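PDB 6FDF: tRNA (cytosine(38)-C(5))-methyltransferase from Schizosaccharomyces pombe, which methylates carbon 5 of cytosine 38 in the anticodon loop of tRNA(Asp), and to a lesser extent of tRNA(Glu), using S-adenosyl-L-methionine as methyl donor. Local coordinates for residues 46-54 and 295-303; 241-249 and 306-314. One frame throughout, in Å; residues are numbered along the deposited sequence.

Contact 1. Residues 46-54 and 295-303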
loop_
_atom_site.group_PDB
_atom_site.type_symbol
_atom_site.label_atom_id
_atom_site.label_comp_id
_atom_site.label_asym_id
_atom_site.label_seq_id
_atom_site.Cartn_x
_atom_site.Cartn_y
_atom_site.Cartn_z
ATOM N N ALA A 46 12.190 -3.795 -6.462
ATOM C CA ALA A 46 11.726 -2.997 -5.329
ATOM C C ALA A 46 12.907 -2.495 -4.512
ATOM O O ALA A 46 12.959 -1.321 -4.120
ATOM C CB ALA A 46 10.785 -3.822 -4.453
ATOM N N ASN A 47 13.860 -3.386 -4.231
ATOM C CA ASN A 47 15.017 -3.019 -3.419
ATOM C C ASN A 47 15.848 -1.936 -4.092
ATOM O O ASN A 47 16.413 -1.065 -3.420
ATOM C CB ASN A 47 15.881 -4.252 -3.158
ATOM C CG ASN A 47 15.215 -5.240 -2.236
ATOM O OD1 ASN A 47 14.259 -4.906 -1.546
ATOM N ND2 ASN A 47 15.727 -6.463 -2.209
ATOM N N GLU A 48 15.961 -1.997 -5.421
ATOM C CA GLU A 48 16.682 -0.963 -6.158
ATOM C C GLU A 48 16.039 0.406 -5.955
ATOM O O GLU A 48 16.734 1.390 -5.667
ATOM C CB GLU A 48 16.744 -1.324 -7.643
ATOM C CG GLU A 48 17.528 -0.342 -8.490
ATOM C CD GLU A 48 17.680 -0.809 -9.927
ATOM O OE1 GLU A 48 18.053 0.014 -10.786
ATOM O OE2 GLU A 48 17.420 -2.002 -10.197
ATOM N N ILE A 49 14.711 0.488 -6.101
ATOM C CA ILE A 49 14.006 1.741 -5.835
ATOM C C ILE A 49 14.119 2.120 -4.365
ATOM O O ILE A 49 14.354 3.289 -4.030
ATOM C CB ILE A 49 12.533 1.636 -6.280
ATOM C CG1 ILE A 49 12.446 1.320 -7.777
ATOM C CG2 ILE A 49 11.757 2.904 -5.928
ATOM C CD1 ILE A 49 13.075 2.381 -8.647
ATOM N N TYR A 50 13.989 1.144 -3.463
ATOM C CA TYR A 50 14.066 1.456 -2.036
ATOM C C TYR A 50 15.397 2.122 -1.708
ATOM O O TYR A 50 15.446 3.185 -1.076
ATOM C CB TYR A 50 13.866 0.196 -1.182
ATOM C CG TYR A 50 13.711 0.514 0.298
ATOM C CD1 TYR A 50 14.803 0.935 1.063
ATOM C CD2 TYR A 50 12.478 0.412 0.927
ATOM C CE1 TYR A 50 14.660 1.253 2.409
ATOM C CE2 TYR A 50 12.329 0.713 2.274
ATOM C CZ TYR A 50 13.421 1.140 3.005
ATOM O OH TYR A 50 13.269 1.444 4.341
ATOM N N ASN A 51 16.496 1.500 -2.135
ATOM C CA ASN A 51 17.817 1.973 -1.739
ATOM C C ASN A 51 18.166 3.295 -2.405
ATOM O O ASN A 51 18.886 4.112 -1.818
ATOM C CB ASN A 51 18.854 0.899 -2.059
ATOM C CG ASN A 51 18.726 -0.305 -1.147
ATOM O OD1 ASN A 51 18.337 -0.172 0.011
ATOM N ND2 ASN A 51 19.047 -1.487 -1.664
ATOM N N LEU A 52 17.683 3.515 -3.631
ATOM C CA LEU A 52 17.938 4.774 -4.317
ATOM C C LEU A 52 17.297 5.949 -3.590
ATOM O O LEU A 52 17.855 7.054 -3.582
ATOM C CB LEU A 52 17.421 4.693 -5.752
ATOM C CG LEU A 52 17.445 5.993 -6.557
ATOM C CD1 LEU A 52 18.875 6.470 -6.761
ATOM C CD2 LEU A 52 16.731 5.817 -7.890
ATOM N N ASN A 53 16.152 5.725 -2.950
ATOM C CA ASN A 53 15.389 6.802 -2.333
ATOM C C ASN A 53 15.627 6.934 -0.834
ATOM O O ASN A 53 15.639 8.052 -0.314
ATOM C CB ASN A 53 13.891 6.598 -2.602
ATOM C CG ASN A 53 13.505 6.964 -4.026
ATOM O OD1 ASN A 53 13.196 8.116 -4.320
ATOM N ND2 ASN A 53 13.509 5.975 -4.917
ATOM N N HIS A 54 15.819 5.823 -0.121
ATOM C CA HIS A 54 15.941 5.845 1.332
ATOM C C HIS A 54 17.359 5.628 1.832
ATOM O O HIS A 54 17.609 5.815 3.027
ATOM C CB HIS A 54 15.030 4.776 1.959
ATOM C CG HIS A 54 13.582 4.920 1.607
ATOM N ND1 HIS A 54 12.819 5.998 2.003
ATOM C CD2 HIS A 54 12.760 4.124 0.884
ATOM C CE1 HIS A 54 11.587 5.855 1.548
ATOM N NE2 HIS A 54 11.524 4.726 0.864
ATOM N N SER A 295 9.701 13.477 -3.918
ATOM C CA SER A 295 11.073 12.981 -3.896
ATOM C C SER A 295 11.202 11.540 -4.390
ATOM O O SER A 295 12.313 11.129 -4.744
ATOM C CB SER A 295 11.641 13.092 -2.484
ATOM O OG SER A 295 11.014 12.159 -1.630
ATOM N N LEU A 296 10.114 10.763 -4.401
ATOM C CA LEU A 296 10.163 9.415 -4.965
ATOM C C LEU A 296 10.641 9.487 -6.407
ATOM O O LEU A 296 10.029 10.160 -7.240
ATOM C CB LEU A 296 8.792 8.744 -4.896
ATOM C CG LEU A 296 8.696 7.369 -5.568
ATOM C CD1 LEU A 296 9.560 6.351 -4.843
ATOM C CD2 LEU A 296 7.255 6.881 -5.668
ATOM N N GLU A 297 11.737 8.795 -6.702
ATOM C CA GLU A 297 12.345 8.858 -8.020
ATOM C C GLU A 297 12.679 7.458 -8.507
ATOM O O GLU A 297 12.965 6.555 -7.717
ATOM C CB GLU A 297 13.611 9.736 -8.012
ATOM C CG GLU A 297 14.812 9.118 -7.315
ATOM C CD GLU A 297 16.086 9.918 -7.530
ATOM O OE1 GLU A 297 16.020 11.164 -7.478
ATOM O OE2 GLU A 297 17.150 9.304 -7.753
ATOM N N TRP A 298 12.620 7.289 -9.826
ATOM C CA TRP A 298 13.072 6.061 -10.467
ATOM C C TRP A 298 13.812 6.309 -11.773
ATOM O O TRP A 298 14.353 5.353 -12.338
ATOM C CB TRP A 298 11.889 5.119 -10.734
ATOM C CG TRP A 298 10.777 5.734 -11.528
ATOM C CD1 TRP A 298 10.619 5.704 -12.885
ATOM C CD2 TRP A 298 9.659 6.466 -11.011
ATOM N NE1 TRP A 298 9.471 6.372 -13.243
ATOM C CE2 TRP A 298 8.863 6.849 -12.112
ATOM C CE3 TRP A 298 9.253 6.834 -9.725
ATOM C CZ2 TRP A 298 7.688 7.584 -11.964
ATOM C CZ3 TRP A 298 8.083 7.562 -9.581
ATOM C CH2 TRP A 298 7.315 7.928 -10.694
ATOM N N SER A 299 13.854 7.551 -12.270
ATOM C CA SER A 299 14.487 7.835 -13.556
ATOM C C SER A 299 15.955 7.418 -13.576
ATOM O O SER A 299 16.448 6.921 -14.593
ATOM C CB SER A 299 14.346 9.321 -13.890
ATOM O OG SER A 299 14.944 10.131 -12.893
ATOM N N LYS A 300 16.671 7.614 -12.466
ATOM C CA LYS A 300 18.084 7.255 -12.386
ATOM C C LYS A 300 18.311 5.766 -12.140
ATOM O O LYS A 300 19.407 5.383 -11.713
ATOM C CB LYS A 300 18.784 8.063 -11.289
ATOM C CG LYS A 300 18.659 9.576 -11.413
ATOM C CD LYS A 300 19.214 10.265 -10.173
ATOM C CE LYS A 300 18.535 11.604 -9.919
ATOM N NZ LYS A 300 18.581 12.491 -11.113
ATOM N N SER A 301 17.320 4.920 -12.391
ATOM C CA SER A 301 17.416 3.492 -12.130
ATOM C C SER A 301 17.182 2.720 -13.423
ATOM O O SER A 301 16.863 3.292 -14.468
ATOM C CB SER A 301 16.406 3.064 -11.063
ATOM O OG SER A 301 15.094 3.083 -11.597
ATOM N N ASN A 302 17.336 1.401 -13.338
ATOM C CA ASN A 302 16.960 0.495 -14.413
ATOM C C ASN A 302 15.485 0.108 -14.365
ATOM O O ASN A 302 15.055 -0.756 -15.138
ATOM C CB ASN A 302 17.834 -0.763 -14.371
ATOM C CG ASN A 302 19.316 -0.451 -14.521
ATOM O OD1 ASN A 302 19.700 0.431 -15.289
ATOM N ND2 ASN A 302 20.153 -1.173 -13.784
ATOM N N VAL A 303 14.703 0.726 -13.486
ATOM C CA VAL A 303 13.291 0.395 -13.331
ATOM C C VAL A 303 12.466 1.335 -14.202
ATOM O O VAL A 303 12.479 2.554 -14.000
ATOM C CB VAL A 303 12.857 0.487 -11.861
ATOM C CG1 VAL A 303 11.389 0.101 -11.719
ATOM C CG2 VAL A 303 13.740 -0.397 -10.986
HETATM O O HOH W 1 12.336 9.778 -1.988
#

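Contact 2. Residues 241-249 and 306-314. With SAH (S-adenosyl-L-homocysteine), chain E.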
loop_
_atom_site.group_PDB
_atom_site.type_symbol
_atom_site.label_atom_id
_atom_site.label_comp_id
_atom_site.label_asym_id
_atom_site.label_seq_id
_atom_site.Cartn_x
_atom_site.Cartn_y
_atom_site.Cartn_z
ATOM N N CYS A 241 -9.606 1.514 -7.599
ATOM C CA CYS A 241 -8.387 0.967 -7.028
ATOM C C CYS A 241 -7.398 0.591 -8.127
ATOM O O CYS A 241 -7.765 -0.069 -9.104
ATOM C CB CYS A 241 -8.739 -0.241 -6.168
ATOM S SG CYS A 241 -7.359 -0.942 -5.301
ATOM N N PHE A 242 -6.145 1.016 -7.964
ATOM C CA PHE A 242 -5.078 0.642 -8.887
ATOM C C PHE A 242 -4.507 -0.721 -8.518
ATOM O O PHE A 242 -4.269 -1.007 -7.339
ATOM C CB PHE A 242 -3.947 1.672 -8.860
ATOM C CG PHE A 242 -4.333 3.019 -9.402
ATOM C CD1 PHE A 242 -4.494 3.214 -10.764
ATOM C CD2 PHE A 242 -4.506 4.100 -8.545
ATOM C CE1 PHE A 242 -4.847 4.464 -11.266
ATOM C CE2 PHE A 242 -4.845 5.347 -9.037
ATOM C CZ PHE A 242 -5.021 5.530 -10.402
ATOM N N THR A 243 -4.254 -1.549 -9.531
ATOM C CA THR A 243 -3.646 -2.863 -9.320
ATOM C C THR A 243 -2.469 -3.060 -10.265
ATOM O O THR A 243 -2.198 -2.243 -11.150
ATOM C CB THR A 243 -4.644 -4.005 -9.540
ATOM O OG1 THR A 243 -4.842 -4.197 -10.948
ATOM C CG2 THR A 243 -5.979 -3.715 -8.866
ATOM N N ARG A 244 -1.803 -4.207 -10.086
ATOM C CA ARG A 244 -0.720 -4.634 -10.963
ATOM C C ARG A 244 -1.151 -4.773 -12.418
ATOM O O ARG A 244 -0.301 -4.719 -13.315
ATOM C CB ARG A 244 -0.176 -5.970 -10.451
ATOM C CG ARG A 244 1.034 -6.496 -11.187
ATOM C CD ARG A 244 1.602 -7.687 -10.450
ATOM N NE ARG A 244 2.765 -8.238 -11.136
ATOM C CZ ARG A 244 3.658 -9.026 -10.554
ATOM N NH1 ARG A 244 4.684 -9.487 -11.251
ATOM N NH2 ARG A 244 3.526 -9.345 -9.273
ATOM N N GLY A 245 -2.442 -4.939 -12.679
ATOM C CA GLY A 245 -2.941 -5.058 -14.032
ATOM C C GLY A 245 -3.119 -3.754 -14.779
ATOM O O GLY A 245 -3.461 -3.772 -15.964
ATOM N N TYR A 246 -2.892 -2.621 -14.118
ATOM C CA TYR A 246 -3.201 -1.325 -14.707
ATOM C C TYR A 246 -2.346 -1.082 -15.946
ATOM O O TYR A 246 -1.132 -1.310 -15.932
ATOM C CB TYR A 246 -2.979 -0.210 -13.682
ATOM C CG TYR A 246 -3.532 1.128 -14.136
ATOM C CD1 TYR A 246 -4.883 1.281 -14.406
ATOM C CD2 TYR A 246 -2.700 2.233 -14.292
ATOM C CE1 TYR A 246 -5.398 2.503 -14.820
ATOM C CE2 TYR A 246 -3.203 3.460 -14.701
ATOM C CZ TYR A 246 -4.551 3.589 -14.962
ATOM O OH TYR A 246 -5.074 4.799 -15.381
ATOM N N THR A 247 -2.997 -0.615 -17.015
ATOM C CA THR A 247 -2.529 -0.397 -18.397
ATOM C C THR A 247 -2.463 -1.704 -19.185
ATOM O O THR A 247 -2.114 -1.669 -20.376
ATOM C CB THR A 247 -1.166 0.324 -18.508
ATOM O OG1 THR A 247 -0.086 -0.561 -18.161
ATOM C CG2 THR A 247 -1.130 1.550 -17.612
ATOM N N HIS A 248 -2.841 -2.840 -18.595
ATOM C CA HIS A 248 -2.813 -4.123 -19.291
ATOM C C HIS A 248 -4.179 -4.792 -19.280
ATOM O O HIS A 248 -4.734 -5.073 -20.347
ATOM C CB HIS A 248 -1.758 -5.044 -18.659
ATOM C CG HIS A 248 -0.412 -4.405 -18.520
ATOM N ND1 HIS A 248 0.362 -4.062 -19.608
ATOM C CD2 HIS A 248 0.293 -4.040 -17.424
ATOM C CE1 HIS A 248 1.486 -3.510 -19.188
ATOM N NE2 HIS A 248 1.470 -3.485 -17.867
ATOM N N LEU A 249 -4.734 -5.048 -18.101
ATOM C CA LEU A 249 -6.098 -5.526 -17.960
ATOM C C LEU A 249 -7.009 -4.324 -17.766
ATOM O O LEU A 249 -6.623 -3.345 -17.122
ATOM C CB LEU A 249 -6.213 -6.474 -16.766
ATOM C CG LEU A 249 -5.445 -7.791 -16.892
ATOM C CD1 LEU A 249 -5.570 -8.605 -15.613
ATOM C CD2 LEU A 249 -5.964 -8.576 -18.081
ATOM N N LYS A 306 6.786 1.367 -16.666
ATOM C CA LYS A 306 5.926 0.191 -16.735
ATOM C C LYS A 306 6.084 -0.679 -15.493
ATOM O O LYS A 306 5.094 -1.184 -14.948
ATOM C CB LYS A 306 6.250 -0.599 -18.003
ATOM C CG LYS A 306 5.240 -1.659 -18.380
ATOM C CD LYS A 306 5.422 -2.060 -19.838
ATOM C CE LYS A 306 5.420 -0.832 -20.742
ATOM N NZ LYS A 306 5.724 -1.161 -22.161
ATOM N N CYS A 307 7.320 -0.860 -15.024
ATOM C CA CYS A 307 7.533 -1.630 -13.806
ATOM C C CYS A 307 7.081 -0.860 -12.570
ATOM O O CYS A 307 6.647 -1.472 -11.586
ATOM C CB CYS A 307 9.004 -2.022 -13.695
ATOM S SG CYS A 307 9.518 -3.226 -14.942
ATOM N N MET A 308 7.158 0.472 -12.605
ATOM C CA MET A 308 6.694 1.268 -11.469
ATOM C C MET A 308 5.197 1.091 -11.236
ATOM O O MET A 308 4.749 1.058 -10.086
ATOM C CB MET A 308 7.025 2.746 -11.672
ATOM C CG MET A 308 8.467 3.116 -11.360
ATOM S SD MET A 308 8.994 2.692 -9.682
ATOM C CE MET A 308 7.876 3.650 -8.677
ATOM N N TYR A 309 4.401 1.012 -12.311
ATOM C CA TYR A 309 2.976 0.738 -12.132
ATOM C C TYR A 309 2.765 -0.547 -11.343
ATOM O O TYR A 309 1.865 -0.629 -10.500
ATOM C CB TYR A 309 2.264 0.614 -13.479
ATOM C CG TYR A 309 1.984 1.881 -14.250
ATOM C CD1 TYR A 309 1.084 2.826 -13.772
ATOM C CD2 TYR A 309 2.558 2.097 -15.498
ATOM C CE1 TYR A 309 0.795 3.969 -14.493
ATOM C CE2 TYR A 309 2.276 3.239 -16.230
ATOM C CZ TYR A 309 1.391 4.170 -15.723
ATOM O OH TYR A 309 1.092 5.304 -16.446
ATOM N N ARG A 310 3.588 -1.566 -11.605
ATOM C CA ARG A 310 3.411 -2.832 -10.905
ATOM C C ARG A 310 3.786 -2.703 -9.439
ATOM O O ARG A 310 3.110 -3.263 -8.568
ATOM C CB ARG A 310 4.240 -3.921 -11.584
ATOM C CG ARG A 310 3.936 -4.048 -13.061
ATOM C CD ARG A 310 4.707 -5.190 -13.707
ATOM N NE ARG A 310 4.422 -5.261 -15.140
ATOM C CZ ARG A 310 5.343 -5.172 -16.093
ATOM N NH1 ARG A 310 6.624 -5.048 -15.775
ATOM N NH2 ARG A 310 4.985 -5.241 -17.369
ATOM N N LEU A 311 4.871 -1.978 -9.151
ATOM C CA LEU A 311 5.294 -1.788 -7.769
ATOM C C LEU A 311 4.291 -0.927 -7.013
ATOM O O LEU A 311 3.979 -1.199 -5.849
ATOM C CB LEU A 311 6.686 -1.153 -7.734
ATOM C CG LEU A 311 7.822 -1.996 -8.316
ATOM C CD1 LEU A 311 9.139 -1.218 -8.337
ATOM C CD2 LEU A 311 7.963 -3.289 -7.520
ATOM N N LEU A 312 3.788 0.126 -7.659
ATOM C CA LEU A 312 2.798 0.989 -7.022
ATOM C C LEU A 312 1.489 0.247 -6.786
ATOM O O LEU A 312 0.825 0.452 -5.762
ATOM C CB LEU A 312 2.574 2.236 -7.880
ATOM C CG LEU A 312 3.714 3.254 -7.794
ATOM C CD1 LEU A 312 3.645 4.283 -8.934
ATOM C CD2 LEU A 312 3.699 3.952 -6.432
ATOM N N GLY A 313 1.116 -0.634 -7.714
ATOM C CA GLY A 313 -0.115 -1.396 -7.586
ATOM C C GLY A 313 -0.175 -2.245 -6.335
ATOM O O GLY A 313 -1.272 -2.580 -5.877
ATOM N N ASN A 314 0.984 -2.608 -5.781
ATOM C CA ASN A 314 1.084 -3.399 -4.561
ATOM C C ASN A 314 1.496 -2.584 -3.343
ATOM O O ASN A 314 1.840 -3.166 -2.311
ATOM C CB ASN A 314 2.094 -4.532 -4.753
ATOM C CG ASN A 314 1.583 -5.609 -5.661
ATOM O OD1 ASN A 314 0.386 -5.894 -5.688
ATOM N ND2 ASN A 314 2.488 -6.228 -6.415
HETATM N N SAH E . 4.389 -2.476 1.455
HETATM C CA SAH E . 5.312 -2.325 0.352
HETATM C CB SAH E . 5.050 -3.355 -0.750
HETATM C CG SAH E . 4.396 -4.619 -0.194
HETATM S SD SAH E . 3.763 -5.674 -1.463
HETATM C C SAH E . 5.235 -0.933 -0.190
HETATM O O SAH E . 4.499 -0.110 0.397
HETATM O OXT SAH E . 5.927 -0.662 -1.195
HETATM C "C5'" SAH E . 4.421 -7.163 -0.799
HETATM C "C4'" SAH E . 5.937 -7.179 -1.000
HETATM O "O4'" SAH E . 6.442 -8.301 -0.300
HETATM C "C3'" SAH E . 6.359 -7.305 -2.463
HETATM O "O3'" SAH E . 7.311 -6.292 -2.783
HETATM C "C2'" SAH E . 7.059 -8.665 -2.540
HETATM O "O2'" SAH E . 8.224 -8.624 -3.371
HETATM C "C1'" SAH E . 7.442 -8.922 -1.088
HETATM N N9 SAH E . 7.443 -10.348 -0.698
HETATM C C8 SAH E . 6.493 -11.271 -0.953
HETATM N N7 SAH E . 6.843 -12.472 -0.433
HETATM C C5 SAH E . 8.038 -12.335 0.173
HETATM C C6 SAH E . 8.969 -13.206 0.918
HETATM N N6 SAH E . 8.681 -14.511 1.124
HETATM N N1 SAH E . 10.112 -12.644 1.377
HETATM C C2 SAH E . 10.407 -11.347 1.177
HETATM N N3 SAH E . 9.605 -10.497 0.509
HETATM C C4 SAH E . 8.430 -10.931 -0.014
HETATM O O HOH W 2 -0.957 0.340 -10.708
HETATM O O HOH W 3 -1.897 -5.117 -7.324
HETATM O O HOH W 4 2.797 -2.138 -15.899
#

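Contact 1. Residues 46-54 and 295-303
I49 is the bump, and the loop 295-303 bends round it. It projects from helix 44-54 of the Rossmann-like methyltransferase fold, and its CD1 pushes into a hollow lined by W298 CB (3.6 Å), V303 CG2 and the OG of S301. With CG1 anti to the carbonyl carbon, the longer branch reaches this hollow while CG2 faces L296 CD1. The type I turn from W298 to S301 closes the hollow, and S301 OG bonds W298 O and takes the N-H of V303 in an ST turn. One helical turn on, N53 lays its amide against the backbone of E297: OD1 accepts from E297 N at 2.9 Å, and ND2 donates almost straight (174°) to E297 O, on an in-plane lone pair. Its second N-H goes to I49 O, fixing the amide's rotation. A leucine here would probably leave both polar backbone atoms of E297 without their mates on the helix. L52 fills the neighbouring groove, its methyls by the E297 side chain in the conformer given. E48, its CG anti to the backbone N (-177°), stretches out until OE1 receives N302 N at 3.0 Å, on the syn side but 30° out of the carboxylate plane.

Contact 2. Residues 241-249 and 306-314
Y246 and T247 reach from the loop 241-249 to Y309 on helix 305-313 and pack around its ring. Y246 turns its CD2 edge toward the face of Y309 in an offset edge-to-face pair, the centroids 5.8 Å apart and the planes at 65°. T247 adds a CH-pi contact: its CG2 stands over a face of Y309, 4.1 Å from the ring centroid and 14° off the normal. That methyl is aimed by a first torsion that leaves CG2 anti to the carbonyl carbon, while OG1 turns back to donate to Y246 O. Both tyrosine hydroxyls are tied down elsewhere, Y309 OH to F281 O and Y246 OH to S255 O and F281 N.

The backbones pack tightly at G313, whose CA lies 3.9 Å from T243 C; a side chain there would run into the T243-R244 peptide. Beside it, the aliphatic part of R244 crosses R310, CG to CB at 4.1 Å.

No direct hydrogen bond spans the two segments, so waters, and R166 from outside, which donates to both F242 O and G313 O, make the polar links. Water 2 donates to T243 O and to Y309 O. Water 3 accepts from R244 N and donates to N314 OD1 at 2.9 Å, with a weaker bond to G313 O. Water 4 lies in the plane of the H248 ring at NE2 (2.7 Å) and donates to K306 O.

T243 OG1 shapes the loop itself by accepting from G245 N, an ST turn at the start of the type I turn T243-Y246. Just beyond G313, N314 belongs to the S-adenosylhomocysteine pocket of this C5-methyltransferase, its O 3.3 Å from the ligand's SD.

How the contacts relate
Along the chain the segments alternate: 46-54, 241-249, 295-303, then 306-314. The two contacts therefore cross, their centres about 17 Å apart. The second segment of contact 1 is the loop leading into helix 305-313, which carries contact 2, and that helix lies between helix 44-54 and the loop 241-249. Direct packing joins them: M308 meets W298 (CG to CG, 3.5 Å) and lies near V303 and I49, while A46 touches L311. Helix 44-54 flanks the parallel part of the seven-stranded sheet, so late-sequence elements are held against the early Rossmann-like core. Contact 2 reaches the S-adenosylhomocysteine pocket through N314, while in contact 1 the I49 side chain stays about 8 Å from the ligand.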